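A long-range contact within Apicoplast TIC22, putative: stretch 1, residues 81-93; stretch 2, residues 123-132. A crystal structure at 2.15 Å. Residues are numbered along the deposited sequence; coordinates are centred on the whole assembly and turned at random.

Stretch 1, residues 81-93: LITNYNSSPYIFQ
Stretch 2, residues 123-132: KYNGNIKIHN

Strand 81-83 pairs antiparallel with strand 129-132, their axes 129° apart in direction and 4.6 Å apart at closest approach. Leu81 (phi/psi -129/159; chi1 m, chi2 p) faces His131 in a hydrogen-bonded pair, CA to CA 5.2 Å: Leu81 N donates to His131 O at 2.8 Å and His131 N to Leu81 O at 2.7 Å, both nearly linear (168° and 172°). Ile82 (-101/130; m, p) sits opposite Ile130 in a non-hydrogen-bonded pair, CA to CA 4.7 Å. Their side chains share one sheet face, with Ile82 CG1 3.8 Å from Ile130 CD1 (Ile130 m, m).

Thr83 (-138/168; chi1 p) restores the bonded register with Lys129: Thr83 N to Lys129 O and Lys129 N to Thr83 O are each 2.9 Å. Its side chain lies on the face of Leu81, Lys129 and His131, where Thr83 CG2 meets His131 CB at 3.7 Å.

Asn84 (-77/-176; chi1 p) opens a type I turn to Ser87, closed by Ser87 N to Asn84 O at 2.9 Å; its CA makes a CA-H...O contact with Asn127 O, 3.2 Å. Tyr85 (-72/-17; chi1 m) presents its ring edge to Ile128 N, 3.6 Å from Tyr85 CE1. Asn86 (-82/-1) makes no contact across. Ser87, at positive phi (75/22; chi1 m), accepts a hydrogen bond from Lys129 NZ at OG, 2.8 Å, while its CB stands 4.2 Å from the His131 ring centroid, 3° off the normal, a CH-pi contact.

After Ser88 and Pro89, Tyr90 (-86/126; chi1 m, chi2 -87°) points toward stretch 2. Tyr90 OH donates to Asn127 O at 3.0 Å, anchoring the type II turn Tyr124-Asn127, in which Gly126 has phi/psi 72/0. Tyr124 (chi1 m) directs its edge at the Tyr90 face, planes at 81°, centroids 5.1 Å apart. Beyond Ile91, Phe92 (-121/144; chi1 m) ends the contact, its CE1 4.3 Å from Tyr124 OH.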

# COMPACT_ATOMS: atom_id res chain seq x y z
N LEU A 81 -6.44 8.92 -0.02
CA LEU A 81 -6.11 10.28 0.36
C LEU A 81 -7.30 10.93 1.06
O LEU A 81 -8.44 10.48 0.91
CB LEU A 81 -5.73 11.11 -0.86
CG LEU A 81 -4.47 10.76 -1.66
CD1 LEU A 81 -4.79 9.70 -2.68
CD2 LEU A 81 -3.92 11.99 -2.35
N ILE A 82 -7.03 11.98 1.82
CA ILE A 82 -8.10 12.76 2.41
C ILE A 82 -8.26 14.01 1.56
O ILE A 82 -7.28 14.68 1.23
CB ILE A 82 -7.80 13.12 3.89
CG1 ILE A 82 -7.86 11.86 4.77
CG2 ILE A 82 -8.81 14.13 4.40
CD1 ILE A 82 -6.79 10.84 4.47
N THR A 83 -9.49 14.31 1.16
CA THR A 83 -9.73 15.42 0.25
C THR A 83 -10.94 16.23 0.67
O THR A 83 -11.71 15.80 1.53
CB THR A 83 -9.98 14.92 -1.18
OG1 THR A 83 -11.25 14.24 -1.24
CG2 THR A 83 -8.88 13.97 -1.63
N ASN A 84 -11.11 17.39 0.06
CA ASN A 84 -12.37 18.11 0.13
C ASN A 84 -13.36 17.44 -0.82
O ASN A 84 -13.03 16.42 -1.43
CB ASN A 84 -12.19 19.60 -0.21
CG ASN A 84 -11.66 19.83 -1.62
OD1 ASN A 84 -11.76 18.96 -2.49
ND2 ASN A 84 -11.08 21.00 -1.85
N TYR A 85 -14.54 18.02 -0.96
CA TYR A 85 -15.59 17.40 -1.76
C TYR A 85 -15.33 17.47 -3.27
O TYR A 85 -15.95 16.74 -4.05
CB TYR A 85 -16.96 17.99 -1.41
CG TYR A 85 -17.57 17.39 -0.16
CD1 TYR A 85 -16.78 17.08 0.94
CD2 TYR A 85 -18.93 17.15 -0.08
CE1 TYR A 85 -17.33 16.53 2.08
CE2 TYR A 85 -19.49 16.61 1.06
CZ TYR A 85 -18.69 16.30 2.14
OH TYR A 85 -19.24 15.76 3.27
N ASN A 86 -14.41 18.34 -3.67
CA ASN A 86 -13.97 18.39 -5.06
C ASN A 86 -12.90 17.35 -5.34
O ASN A 86 -12.41 17.22 -6.47
CB ASN A 86 -13.44 19.79 -5.41
CG ASN A 86 -14.49 20.66 -6.06
OD1 ASN A 86 -15.22 20.20 -6.94
ND2 ASN A 86 -14.56 21.92 -5.65
N SER A 87 -12.54 16.60 -4.30
CA SER A 87 -11.55 15.54 -4.39
C SER A 87 -10.12 16.07 -4.47
O SER A 87 -9.21 15.39 -4.94
CB SER A 87 -11.84 14.60 -5.56
OG SER A 87 -13.09 13.96 -5.38
N SER A 88 -9.92 17.30 -4.01
CA SER A 88 -8.57 17.86 -3.92
C SER A 88 -7.96 17.60 -2.55
O SER A 88 -8.61 17.80 -1.53
CB SER A 88 -8.59 19.36 -4.22
OG SER A 88 -8.53 19.59 -5.62
N PRO A 89 -6.70 17.15 -2.54
CA PRO A 89 -5.97 16.80 -1.31
C PRO A 89 -5.63 18.02 -0.47
O PRO A 89 -5.46 19.12 -0.99
CB PRO A 89 -4.67 16.18 -1.84
CG PRO A 89 -4.93 15.88 -3.28
CD PRO A 89 -5.89 16.91 -3.74
N TYR A 90 -5.52 17.81 0.84
CA TYR A 90 -5.04 18.85 1.74
C TYR A 90 -3.52 18.84 1.82
O TYR A 90 -2.91 17.81 2.08
CB TYR A 90 -5.66 18.67 3.12
CG TYR A 90 -7.13 19.00 3.13
CD1 TYR A 90 -7.57 20.31 3.32
CD2 TYR A 90 -8.09 18.02 2.90
CE1 TYR A 90 -8.92 20.63 3.30
CE2 TYR A 90 -9.44 18.33 2.89
CZ TYR A 90 -9.85 19.63 3.09
OH TYR A 90 -11.19 19.93 3.08
N ILE A 91 -2.92 19.99 1.57
CA ILE A 91 -1.47 20.11 1.60
C ILE A 91 -1.00 20.57 2.97
O ILE A 91 -1.60 21.46 3.57
CB ILE A 91 -0.96 21.12 0.56
CG1 ILE A 91 -1.43 20.72 -0.84
CG2 ILE A 91 0.55 21.21 0.61
CD1 ILE A 91 -1.13 21.76 -1.90
N PHE A 92 0.07 19.96 3.46
CA PHE A 92 0.66 20.36 4.74
C PHE A 92 2.10 20.78 4.55
O PHE A 92 2.82 20.23 3.72
CB PHE A 92 0.55 19.23 5.76
CG PHE A 92 -0.87 18.90 6.13
CD1 PHE A 92 -1.51 19.59 7.14
CD2 PHE A 92 -1.56 17.91 5.45
CE1 PHE A 92 -2.82 19.30 7.47
CE2 PHE A 92 -2.86 17.61 5.78
CZ PHE A 92 -3.49 18.32 6.78
N GLN A 93 2.52 21.78 5.32
CA GLN A 93 3.88 22.27 5.24
C GLN A 93 4.79 21.39 6.09
O GLN A 93 4.71 21.40 7.32
CB GLN A 93 3.96 23.72 5.71
CG GLN A 93 4.79 24.62 4.81
CD GLN A 93 4.21 24.73 3.41
OE1 GLN A 93 4.93 24.62 2.42
NE2 GLN A 93 2.90 24.95 3.33
N LYS A 123 -12.83 24.02 10.59
CA LYS A 123 -12.32 24.06 9.22
C LYS A 123 -12.69 22.83 8.40
O LYS A 123 -12.86 22.92 7.18
CB LYS A 123 -10.80 24.23 9.22
CG LYS A 123 -10.17 24.24 7.84
CD LYS A 123 -8.66 24.32 7.93
CE LYS A 123 -8.03 24.37 6.55
NZ LYS A 123 -6.54 24.36 6.65
N TYR A 124 -12.82 21.69 9.06
CA TYR A 124 -12.87 20.41 8.34
C TYR A 124 -14.20 19.67 8.39
O TYR A 124 -14.44 18.78 7.57
CB TYR A 124 -11.74 19.49 8.81
CG TYR A 124 -10.36 19.98 8.42
CD1 TYR A 124 -10.00 20.10 7.09
CD2 TYR A 124 -9.44 20.33 9.39
CE1 TYR A 124 -8.74 20.55 6.73
CE2 TYR A 124 -8.18 20.78 9.04
CZ TYR A 124 -7.84 20.89 7.71
OH TYR A 124 -6.59 21.34 7.36
N ASN A 125 -15.07 20.01 9.34
CA ASN A 125 -16.34 19.30 9.44
C ASN A 125 -17.23 19.49 8.21
O ASN A 125 -17.42 20.61 7.74
CB ASN A 125 -17.09 19.66 10.72
CG ASN A 125 -17.05 18.54 11.75
OD1 ASN A 125 -17.41 17.40 11.46
ND2 ASN A 125 -16.60 18.87 12.96
N GLY A 126 -17.75 18.38 7.70
CA GLY A 126 -18.61 18.40 6.52
C GLY A 126 -17.87 18.70 5.23
O GLY A 126 -18.48 18.74 4.16
N ASN A 127 -16.56 18.89 5.33
CA ASN A 127 -15.75 19.29 4.18
C ASN A 127 -14.68 18.27 3.79
O ASN A 127 -13.86 18.55 2.91
CB ASN A 127 -15.07 20.63 4.45
CG ASN A 127 -16.06 21.71 4.85
OD1 ASN A 127 -17.14 21.82 4.28
ND2 ASN A 127 -15.68 22.52 5.83
N ILE A 128 -14.66 17.11 4.43
CA ILE A 128 -13.62 16.13 4.10
C ILE A 128 -14.12 14.69 3.92
O ILE A 128 -15.08 14.26 4.54
CB ILE A 128 -12.45 16.17 5.10
CG1 ILE A 128 -12.90 15.83 6.51
CG2 ILE A 128 -11.77 17.53 5.08
CD1 ILE A 128 -11.76 15.81 7.50
N LYS A 129 -13.43 13.96 3.05
CA LYS A 129 -13.79 12.59 2.74
C LYS A 129 -12.54 11.81 2.38
O LYS A 129 -11.47 12.39 2.19
CB LYS A 129 -14.77 12.54 1.56
CG LYS A 129 -14.11 12.86 0.23
CD LYS A 129 -15.02 12.58 -0.95
CE LYS A 129 -14.23 12.55 -2.25
NZ LYS A 129 -14.90 13.31 -3.34
N ILE A 130 -12.68 10.50 2.27
CA ILE A 130 -11.60 9.64 1.81
C ILE A 130 -11.76 9.45 0.32
O ILE A 130 -12.86 9.18 -0.17
CB ILE A 130 -11.66 8.26 2.50
CG1 ILE A 130 -11.68 8.41 4.02
CG2 ILE A 130 -10.50 7.37 2.03
CD1 ILE A 130 -10.42 9.02 4.60
N HIS A 131 -10.67 9.62 -0.42
CA HIS A 131 -10.70 9.43 -1.86
C HIS A 131 -9.67 8.38 -2.29
O HIS A 131 -8.57 8.33 -1.75
CB HIS A 131 -10.44 10.76 -2.57
CG HIS A 131 -10.48 10.66 -4.06
ND1 HIS A 131 -11.59 10.22 -4.75
CD2 HIS A 131 -9.54 10.95 -5.00
CE1 HIS A 131 -11.33 10.24 -6.04
NE2 HIS A 131 -10.10 10.68 -6.22
N ASN A 132 -10.04 7.55 -3.25
CA ASN A 132 -9.16 6.47 -3.67
C ASN A 132 -8.50 6.69 -5.03
O ASN A 132 -9.15 7.11 -5.98
CB ASN A 132 -9.91 5.13 -3.66
CG ASN A 132 -11.09 5.12 -4.62
OD1 ASN A 132 -12.06 5.85 -4.44
ND2 ASN A 132 -10.99 4.28 -5.65